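Local coordinates for CPXV018 protein (Cowpox virus, PDB 4PDC), which probably acts as a secreted MHC class I-like decoy that binds the NKG2D receptor of killer lymphocytes and blunts their activation, at residues 2-13 against 74-85. The protein carries 2 engineered substitutions. Sequence-based numbering, arbitrary orientation.
Sequences HKLAFNFNLEIN and PYEDLTYFYECD
F8 and Y80 lie side by side on the helix-covered face of two antiparallel central strands, 2-13 and 75-87. Ten backbone hydrogen bonds join the strands, two at each hydrogen-bonded pair from L4-C84 to I12-E76; F6 N reaches Y82 O at 2.7 Å. On this face the packing is tight. F8 CD1 meets Y80 CD2 at 3.8 Å, the ring planes 31° apart, and the F8 ring turns its edge to Y80 O. Helix 113-126 covers both residues, while F62 stacks on F8 and the Y80 hydroxyl is hydrogen-bonded to Q95. Toward the C-terminal end of strand 75-87, L4 CB touches C84 SG at 4.1 Å; the sulfur continues into the disulfide with C134, tying sheet to helix 131-146.

The reverse face, from K3 and D85 to N13 and Y75, is looser and more polar. A5 CB rests 3.7 Å from F81 CE1, reaching the ring obliquely. N7 has CG anti to its backbone N (chi1 -168°), which brings ND2 to the ring edge, 3.7 Å from F81 CD1, while OD1 accepts from a water at 2.9 Å. K3 slants across E83, K3 CD lying 3.6 Å from E83 OE2, and carries its amine to a salt bridge with D27. At the far end the Y75 hydroxyl donates to the anti lone pair of E11 OE2 at 2.6 Å, carboxylate and ring planes 77° apart. D77 lies close to the same carboxylate, so the tyrosine probably offsets some of the charge crowding.

In an MHC class I-like platform, this pairing would join the two halves of the floor. The chemistry implies a seam held by regular backbone bonding, with a largely apolar face against the helices, its few polar groups (E76, the Y80 hydroxyl) paired, and a polar face compatible with water.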
ATOM      1  N   HIS E   2       8.402 -19.055  11.145  1.00 20.53           N
ATOM      2  CA  HIS E   2       6.991 -19.107  10.782  1.00 19.68           C
ATOM      3  C   HIS E   2       6.784 -18.666   9.348  1.00 18.24           C
ATOM      4  O   HIS E   2       7.603 -17.936   8.793  1.00 15.98           O
ATOM      5  CB  HIS E   2       6.161 -18.232  11.722  1.00 19.17           C
ATOM      6  CG  HIS E   2       6.233 -18.653  13.155  1.00 22.06           C
ATOM      7  ND1 HIS E   2       5.581 -19.768  13.636  1.00 23.79           N
ATOM      8  CD2 HIS E   2       6.881 -18.111  14.213  1.00 22.57           C
ATOM      9  CE1 HIS E   2       5.824 -19.895  14.928  1.00 22.50           C
ATOM     10  NE2 HIS E   2       6.609 -18.901  15.302  1.00 22.56           N
ATOM     11  N   LYS E   3       5.685 -19.117   8.752  1.00 18.21           N
ATOM     12  CA  LYS E   3       5.346 -18.731   7.394  1.00 17.86           C
ATOM     13  C   LYS E   3       3.840 -18.571   7.226  1.00 19.00           C
ATOM     14  O   LYS E   3       3.045 -19.306   7.817  1.00 19.28           O
ATOM     15  CB  LYS E   3       5.888 -19.754   6.393  1.00 23.19           C
ATOM     16  CG  LYS E   3       5.418 -21.173   6.627  1.00 27.11           C
ATOM     17  CD  LYS E   3       6.210 -22.158   5.783  1.00 34.68           C
ATOM     18  CE  LYS E   3       5.715 -23.581   5.987  1.00 38.27           C
ATOM     19  NZ  LYS E   3       6.473 -24.561   5.162  1.00 38.97           N
ATOM     20  N   LEU E   4       3.469 -17.573   6.432  1.00 15.59           N
ATOM     21  CA  LEU E   4       2.082 -17.314   6.084  1.00 13.41           C
ATOM     22  C   LEU E   4       1.964 -17.453   4.575  1.00 13.12           C
ATOM     23  O   LEU E   4       2.648 -16.754   3.834  1.00 12.97           O
ATOM     24  CB  LEU E   4       1.659 -15.923   6.554  1.00 14.06           C
ATOM     25  CG  LEU E   4       0.206 -15.492   6.354  1.00 12.36           C
ATOM     26  CD1 LEU E   4      -0.759 -16.386   7.120  1.00 15.83           C
ATOM     27  CD2 LEU E   4       0.059 -14.056   6.792  1.00 11.74           C
ATOM     28  N   ALA E   5       1.116 -18.374   4.129  1.00 14.08           N
ATOM     29  CA  ALA E   5       0.976 -18.669   2.706  1.00 13.44           C
ATOM     30  C   ALA E   5      -0.440 -18.384   2.220  1.00 17.16           C
ATOM     31  O   ALA E   5      -1.418 -18.668   2.914  1.00 16.57           O
ATOM     32  CB  ALA E   5       1.343 -20.112   2.430  1.00 18.34           C
ATOM     33  N   PHE E   6      -0.525 -17.816   1.022  1.00 15.63           N
ATOM     34  CA  PHE E   6      -1.790 -17.557   0.349  1.00 13.64           C
ATOM     35  C   PHE E   6      -1.822 -18.340  -0.955  1.00 14.46           C
ATOM     36  O   PHE E   6      -0.932 -18.183  -1.786  1.00 13.48           O
ATOM     37  CB  PHE E   6      -1.962 -16.066   0.062  1.00 12.69           C
ATOM     38  CG  PHE E   6      -2.017 -15.211   1.290  1.00 12.18           C
ATOM     39  CD1 PHE E   6      -0.856 -14.832   1.939  1.00 13.36           C
ATOM     40  CD2 PHE E   6      -3.229 -14.770   1.786  1.00 13.02           C
ATOM     41  CE1 PHE E   6      -0.904 -14.040   3.066  1.00 16.36           C
ATOM     42  CE2 PHE E   6      -3.283 -13.976   2.911  1.00 13.36           C
ATOM     43  CZ  PHE E   6      -2.120 -13.610   3.552  1.00 16.42           C
ATOM     44  N   ASN E   7      -2.838 -19.180  -1.131  1.00 14.65           N
ATOM     45  CA  ASN E   7      -2.986 -19.956  -2.360  1.00 15.88           C
ATOM     46  C   ASN E   7      -4.242 -19.544  -3.124  1.00 16.33           C
ATOM     47  O   ASN E   7      -5.357 -19.897  -2.742  1.00 15.03           O
ATOM     48  CB  ASN E   7      -3.027 -21.455  -2.050  1.00 19.07           C
ATOM     49  CG  ASN E   7      -2.891 -22.310  -3.300  1.00 26.15           C
ATOM     50  OD1 ASN E   7      -3.838 -22.971  -3.723  1.00 33.75           O
ATOM     51  ND2 ASN E   7      -1.709 -22.285  -3.907  1.00 23.45           N
ATOM     52  N   PHE E   8      -4.044 -18.780  -4.194  1.00 13.46           N
ATOM     53  CA  PHE E   8      -5.137 -18.318  -5.038  1.00 16.36           C
ATOM     54  C   PHE E   8      -5.370 -19.295  -6.174  1.00 15.66           C
ATOM     55  O   PHE E   8      -4.431 -19.658  -6.877  1.00 14.02           O
ATOM     56  CB  PHE E   8      -4.833 -16.936  -5.612  1.00 14.45           C
ATOM     57  CG  PHE E   8      -4.640 -15.880  -4.577  1.00 13.89           C
ATOM     58  CD1 PHE E   8      -3.419 -15.735  -3.936  1.00 13.75           C
ATOM     59  CD2 PHE E   8      -5.671 -15.016  -4.252  1.00 13.24           C
ATOM     60  CE1 PHE E   8      -3.238 -14.754  -2.980  1.00 13.98           C
ATOM     61  CE2 PHE E   8      -5.494 -14.032  -3.293  1.00 16.30           C
ATOM     62  CZ  PHE E   8      -4.276 -13.902  -2.658  1.00 16.68           C
ATOM     63  N   ASN E   9      -6.618 -19.712  -6.357  1.00 18.72           N
ATOM     64  CA  ASN E   9      -6.965 -20.598  -7.461  1.00 17.71           C
ATOM     65  C   ASN E   9      -8.181 -20.100  -8.227  1.00 18.89           C
ATOM     66  O   ASN E   9      -9.209 -19.767  -7.634  1.00 16.16           O
ATOM     67  CB  ASN E   9      -7.226 -22.014  -6.954  1.00 17.97           C
ATOM     68  CG  ASN E   9      -7.478 -22.993  -8.080  1.00 21.21           C
ATOM     69  OD1 ASN E   9      -6.604 -23.237  -8.909  1.00 24.65           O
ATOM     70  ND2 ASN E   9      -8.675 -23.564  -8.114  1.00 23.34           N
ATOM     71  N   LEU E  10      -8.038 -20.042  -9.548  1.00 15.50           N
ATOM     72  CA  LEU E  10      -9.145 -19.751 -10.446  1.00 16.76           C
ATOM     73  C   LEU E  10      -9.299 -20.917 -11.414  1.00 19.62           C
ATOM     74  O   LEU E  10      -8.442 -21.138 -12.268  1.00 18.29           O
ATOM     75  CB  LEU E  10      -8.911 -18.442 -11.207  1.00 17.53           C
ATOM     76  CG  LEU E  10     -10.004 -18.046 -12.205  1.00 16.67           C
ATOM     77  CD1 LEU E  10     -11.332 -17.824 -11.508  1.00 22.09           C
ATOM     78  CD2 LEU E  10      -9.602 -16.797 -12.978  1.00 17.22           C
ATOM     79  N   GLU E  11     -10.384 -21.671 -11.258  1.00 18.79           N
ATOM     80  CA  GLU E  11     -10.646 -22.837 -12.100  1.00 25.42           C
ATOM     81  C   GLU E  11     -11.786 -22.558 -13.068  1.00 25.51           C
ATOM     82  O   GLU E  11     -12.916 -22.322 -12.646  1.00 24.74           O
ATOM     83  CB  GLU E  11     -10.981 -24.060 -11.240  1.00 23.36           C
ATOM     84  CG  GLU E  11     -11.147 -25.354 -12.039  1.00 31.78           C
ATOM     85  CD  GLU E  11     -11.515 -26.546 -11.168  1.00 32.30           C
ATOM     86  OE1 GLU E  11     -12.358 -26.387 -10.260  1.00 36.09           O
ATOM     87  OE2 GLU E  11     -10.957 -27.642 -11.390  1.00 36.34           O
ATOM     88  N   ILE E  12     -11.475 -22.574 -14.362  1.00 28.61           N
ATOM     89  CA  ILE E  12     -12.480 -22.435 -15.411  1.00 25.78           C
ATOM     90  C   ILE E  12     -12.670 -23.774 -16.110  1.00 24.72           C
ATOM     91  O   ILE E  12     -11.847 -24.176 -16.931  1.00 24.06           O
ATOM     92  CB  ILE E  12     -12.088 -21.370 -16.458  1.00 31.17           C
ATOM     93  CG1 ILE E  12     -11.821 -20.024 -15.784  1.00 30.05           C
ATOM     94  CG2 ILE E  12     -13.180 -21.224 -17.513  1.00 30.83           C
ATOM     95  CD1 ILE E  12     -10.365 -19.780 -15.473  1.00 30.44           C
ATOM     96  N   ASN E  13     -13.755 -24.460 -15.765  1.00 26.17           N
ATOM     97  CA  ASN E  13     -14.102 -25.742 -16.365  1.00 30.19           C
ATOM     98  C   ASN E  13     -15.393 -25.589 -17.152  1.00 33.21           C
ATOM     99  O   ASN E  13     -16.484 -25.661 -16.593  1.00 28.03           O
ATOM    100  CB  ASN E  13     -14.246 -26.820 -15.285  1.00 28.09           C
ATOM    101  CG  ASN E  13     -14.392 -28.219 -15.863  1.00 34.34           C
ATOM    102  OD1 ASN E  13     -14.901 -28.404 -16.970  1.00 28.23           O
ATOM    103  ND2 ASN E  13     -13.944 -29.218 -15.106  1.00 37.26           N
ATOM    104  N   PRO E  74     -11.576 -25.611 -23.270  1.00 33.46           N
ATOM    105  CA  PRO E  74     -12.637 -25.963 -22.315  1.00 32.41           C
ATOM    106  C   PRO E  74     -12.214 -25.952 -20.846  1.00 26.60           C
ATOM    107  O   PRO E  74     -13.077 -25.784 -19.986  1.00 30.39           O
ATOM    108  CB  PRO E  74     -13.029 -27.382 -22.740  1.00 29.80           C
ATOM    109  CG  PRO E  74     -11.808 -27.939 -23.355  1.00 29.20           C
ATOM    110  CD  PRO E  74     -11.118 -26.786 -24.035  1.00 34.72           C
ATOM    111  N   TYR E  75     -10.925 -26.126 -20.561  1.00 27.41           N
ATOM    112  CA  TYR E  75     -10.460 -26.172 -19.176  1.00 22.57           C
ATOM    113  C   TYR E  75      -9.199 -25.346 -18.961  1.00 23.86           C
ATOM    114  O   TYR E  75      -8.206 -25.507 -19.673  1.00 23.15           O
ATOM    115  CB  TYR E  75     -10.206 -27.620 -18.747  1.00 23.62           C
ATOM    116  CG  TYR E  75      -9.943 -27.780 -17.265  1.00 23.55           C
ATOM    117  CD1 TYR E  75      -8.655 -27.683 -16.752  1.00 21.50           C
ATOM    118  CD2 TYR E  75     -10.983 -28.020 -16.380  1.00 23.88           C
ATOM    119  CE1 TYR E  75      -8.411 -27.829 -15.397  1.00 25.17           C
ATOM    120  CE2 TYR E  75     -10.750 -28.165 -15.023  1.00 27.31           C
ATOM    121  CZ  TYR E  75      -9.461 -28.069 -14.538  1.00 25.37           C
ATOM    122  OH  TYR E  75      -9.226 -28.211 -13.189  1.00 28.87           O
ATOM    123  N   GLU E  76      -9.254 -24.464 -17.966  1.00 23.34           N
ATOM    124  CA  GLU E  76      -8.095 -23.688 -17.539  1.00 22.00           C
ATOM    125  C   GLU E  76      -8.088 -23.566 -16.024  1.00 22.18           C
ATOM    126  O   GLU E  76      -9.043 -23.065 -15.430  1.00 22.80           O
ATOM    127  CB  GLU E  76      -8.092 -22.290 -18.168  1.00 22.49           C
ATOM    128  CG  GLU E  76      -7.659 -22.258 -19.619  1.00 25.87           C
ATOM    129  CD  GLU E  76      -7.202 -20.879 -20.062  1.00 31.04           C
ATOM    130  OE1 GLU E  76      -7.917 -19.888 -19.786  1.00 23.10           O
ATOM    131  OE2 GLU E  76      -6.121 -20.788 -20.687  1.00 30.63           O
ATOM    132  N   ASP E  77      -7.006 -24.039 -15.413  1.00 18.47           N
ATOM    133  CA  ASP E  77      -6.802 -23.920 -13.977  1.00 21.95           C
ATOM    134  C   ASP E  77      -5.584 -23.050 -13.711  1.00 16.59           C
ATOM    135  O   ASP E  77      -4.474 -23.375 -14.126  1.00 16.66           O
ATOM    136  CB  ASP E  77      -6.626 -25.295 -13.335  1.00 19.62           C
ATOM    137  CG  ASP E  77      -6.580 -25.226 -11.826  1.00 25.99           C
ATOM    138  OD1 ASP E  77      -7.642 -24.996 -11.211  1.00 30.46           O
ATOM    139  OD2 ASP E  77      -5.485 -25.402 -11.251  1.00 34.44           O
ATOM    140  N   LEU E  78      -5.806 -21.941 -13.017  1.00 15.41           N
ATOM    141  CA  LEU E  78      -4.746 -20.990 -12.720  1.00 16.17           C
ATOM    142  C   LEU E  78      -4.517 -20.929 -11.221  1.00 15.56           C
ATOM    143  O   LEU E  78      -5.465 -20.777 -10.454  1.00 17.25           O
ATOM    144  CB  LEU E  78      -5.105 -19.607 -13.262  1.00 15.28           C
ATOM    145  CG  LEU E  78      -5.217 -19.514 -14.783  1.00 16.96           C
ATOM    146  CD1 LEU E  78      -5.949 -18.253 -15.181  1.00 21.16           C
ATOM    147  CD2 LEU E  78      -3.828 -19.543 -15.407  1.00 19.76           C
ATOM    148  N   THR E  79      -3.260 -21.062 -10.806  1.00 14.27           N
ATOM    149  CA  THR E  79      -2.915 -20.951  -9.394  1.00 14.26           C
ATOM    150  C   THR E  79      -1.822 -19.920  -9.187  1.00 14.87           C
ATOM    151  O   THR E  79      -0.878 -19.830  -9.971  1.00 12.85           O
ATOM    152  CB  THR E  79      -2.445 -22.295  -8.809  1.00 15.27           C
ATOM    153  OG1 THR E  79      -3.455 -23.291  -9.009  1.00 19.62           O
ATOM    154  CG2 THR E  79      -2.155 -22.170  -7.322  1.00 15.91           C
ATOM    155  N   TYR E  80      -1.972 -19.140  -8.122  1.00 13.27           N
ATOM    156  CA  TYR E  80      -0.937 -18.223  -7.674  1.00 14.20           C
ATOM    157  C   TYR E  80      -0.677 -18.458  -6.200  1.00 14.36           C
ATOM    158  O   TYR E  80      -1.579 -18.326  -5.374  1.00 13.68           O
ATOM    159  CB  TYR E  80      -1.343 -16.774  -7.919  1.00 13.72           C
ATOM    160  CG  TYR E  80      -0.356 -15.759  -7.385  1.00 14.03           C
ATOM    161  CD1 TYR E  80       0.968 -15.756  -7.807  1.00 15.69           C
ATOM    162  CD2 TYR E  80      -0.754 -14.788  -6.478  1.00 13.78           C
ATOM    163  CE1 TYR E  80       1.872 -14.820  -7.330  1.00 15.27           C
ATOM    164  CE2 TYR E  80       0.137 -13.852  -5.998  1.00 12.76           C
ATOM    165  CZ  TYR E  80       1.449 -13.871  -6.424  1.00 15.58           C
ATOM    166  OH  TYR E  80       2.334 -12.931  -5.940  1.00 14.38           O
ATOM    167  N   PHE E  81       0.562 -18.813  -5.882  1.00 13.15           N
ATOM    168  CA  PHE E  81       0.962 -19.115  -4.516  1.00 14.24           C
ATOM    169  C   PHE E  81       1.894 -18.018  -4.042  1.00 16.30           C
ATOM    170  O   PHE E  81       2.858 -17.700  -4.726  1.00 15.43           O
ATOM    171  CB  PHE E  81       1.641 -20.484  -4.455  1.00 17.01           C
ATOM    172  CG  PHE E  81       2.192 -20.835  -3.104  1.00 19.40           C
ATOM    173  CD1 PHE E  81       1.364 -21.321  -2.109  1.00 18.32           C
ATOM    174  CD2 PHE E  81       3.546 -20.703  -2.839  1.00 19.37           C
ATOM    175  CE1 PHE E  81       1.874 -21.656  -0.866  1.00 23.34           C
ATOM    176  CE2 PHE E  81       4.062 -21.037  -1.600  1.00 18.06           C
ATOM    177  CZ  PHE E  81       3.227 -21.514  -0.613  1.00 18.37           C
ATOM    178  N   TYR E  82       1.580 -17.417  -2.897  1.00 13.87           N
ATOM    179  CA  TYR E  82       2.427 -16.381  -2.318  1.00 15.55           C
ATOM    180  C   TYR E  82       2.652 -16.652  -0.838  1.00 17.93           C
ATOM    181  O   TYR E  82       1.697 -16.814  -0.073  1.00 14.45           O
ATOM    182  CB  TYR E  82       1.816 -14.989  -2.508  1.00 13.17           C
ATOM    183  CG  TYR E  82       2.693 -13.905  -1.932  1.00 15.78           C
ATOM    184  CD1 TYR E  82       3.786 -13.424  -2.641  1.00 19.61           C
ATOM    185  CD2 TYR E  82       2.449 -13.381  -0.670  1.00 18.88           C
ATOM    186  CE1 TYR E  82       4.603 -12.443  -2.116  1.00 19.41           C
ATOM    187  CE2 TYR E  82       3.263 -12.401  -0.136  1.00 17.69           C
ATOM    188  CZ  TYR E  82       4.336 -11.935  -0.862  1.00 17.85           C
ATOM    189  OH  TYR E  82       5.154 -10.958  -0.336  1.00 17.84           O
ATOM    190  N   GLU E  83       3.922 -16.700  -0.445  1.00 15.98           N
ATOM    191  CA  GLU E  83       4.298 -17.052   0.917  1.00 14.65           C
ATOM    192  C   GLU E  83       5.363 -16.110   1.446  1.00 14.84           C
ATOM    193  O   GLU E  83       6.357 -15.858   0.771  1.00 17.94           O
ATOM    194  CB  GLU E  83       4.814 -18.492   0.971  1.00 18.04           C
ATOM    195  CG  GLU E  83       5.203 -18.972   2.357  1.00 16.30           C
ATOM    196  CD  GLU E  83       5.907 -20.312   2.326  1.00 22.72           C
ATOM    197  OE1 GLU E  83       7.147 -20.318   2.189  1.00 20.02           O
ATOM    198  OE2 GLU E  83       5.224 -21.354   2.431  1.00 20.27           O
ATOM    199  N   CYS E  84       5.147 -15.587   2.652  1.00 15.34           N
ATOM    200  CA  CYS E  84       6.192 -14.851   3.350  1.00 12.96           C
ATOM    201  C   CYS E  84       6.633 -15.682   4.550  1.00 19.15           C
ATOM    202  O   CYS E  84       5.847 -16.439   5.126  1.00 15.77           O
ATOM    203  CB  CYS E  84       5.720 -13.451   3.767  1.00 16.84           C
ATOM    204  SG  CYS E  84       4.426 -13.350   5.027  1.00 23.13           S
ATOM    205  N   ASP E  85       7.906 -15.544   4.900  1.00 17.04           N
ATOM    206  CA  ASP E  85       8.535 -16.367   5.922  1.00 17.78           C
ATOM    207  C   ASP E  85       9.311 -15.476   6.881  1.00 19.08           C
ATOM    208  O   ASP E  85      10.146 -14.680   6.451  1.00 16.97           O
ATOM    209  CB  ASP E  85       9.459 -17.397   5.266  1.00 20.88           C
ATOM    210  CG  ASP E  85      10.136 -18.314   6.270  1.00 25.61           C
ATOM    211  OD1 ASP E  85      10.980 -17.832   7.057  1.00 20.93           O
ATOM    212  OD2 ASP E  85       9.838 -19.526   6.252  1.00 20.27           O
TER
HETATM  213  O   HOH W   1      -4.438 -24.635  -5.970  1.00 33.91           O
HETATM  214  O   HOH W   2     -13.485 -28.991 -19.277  1.00 29.49           O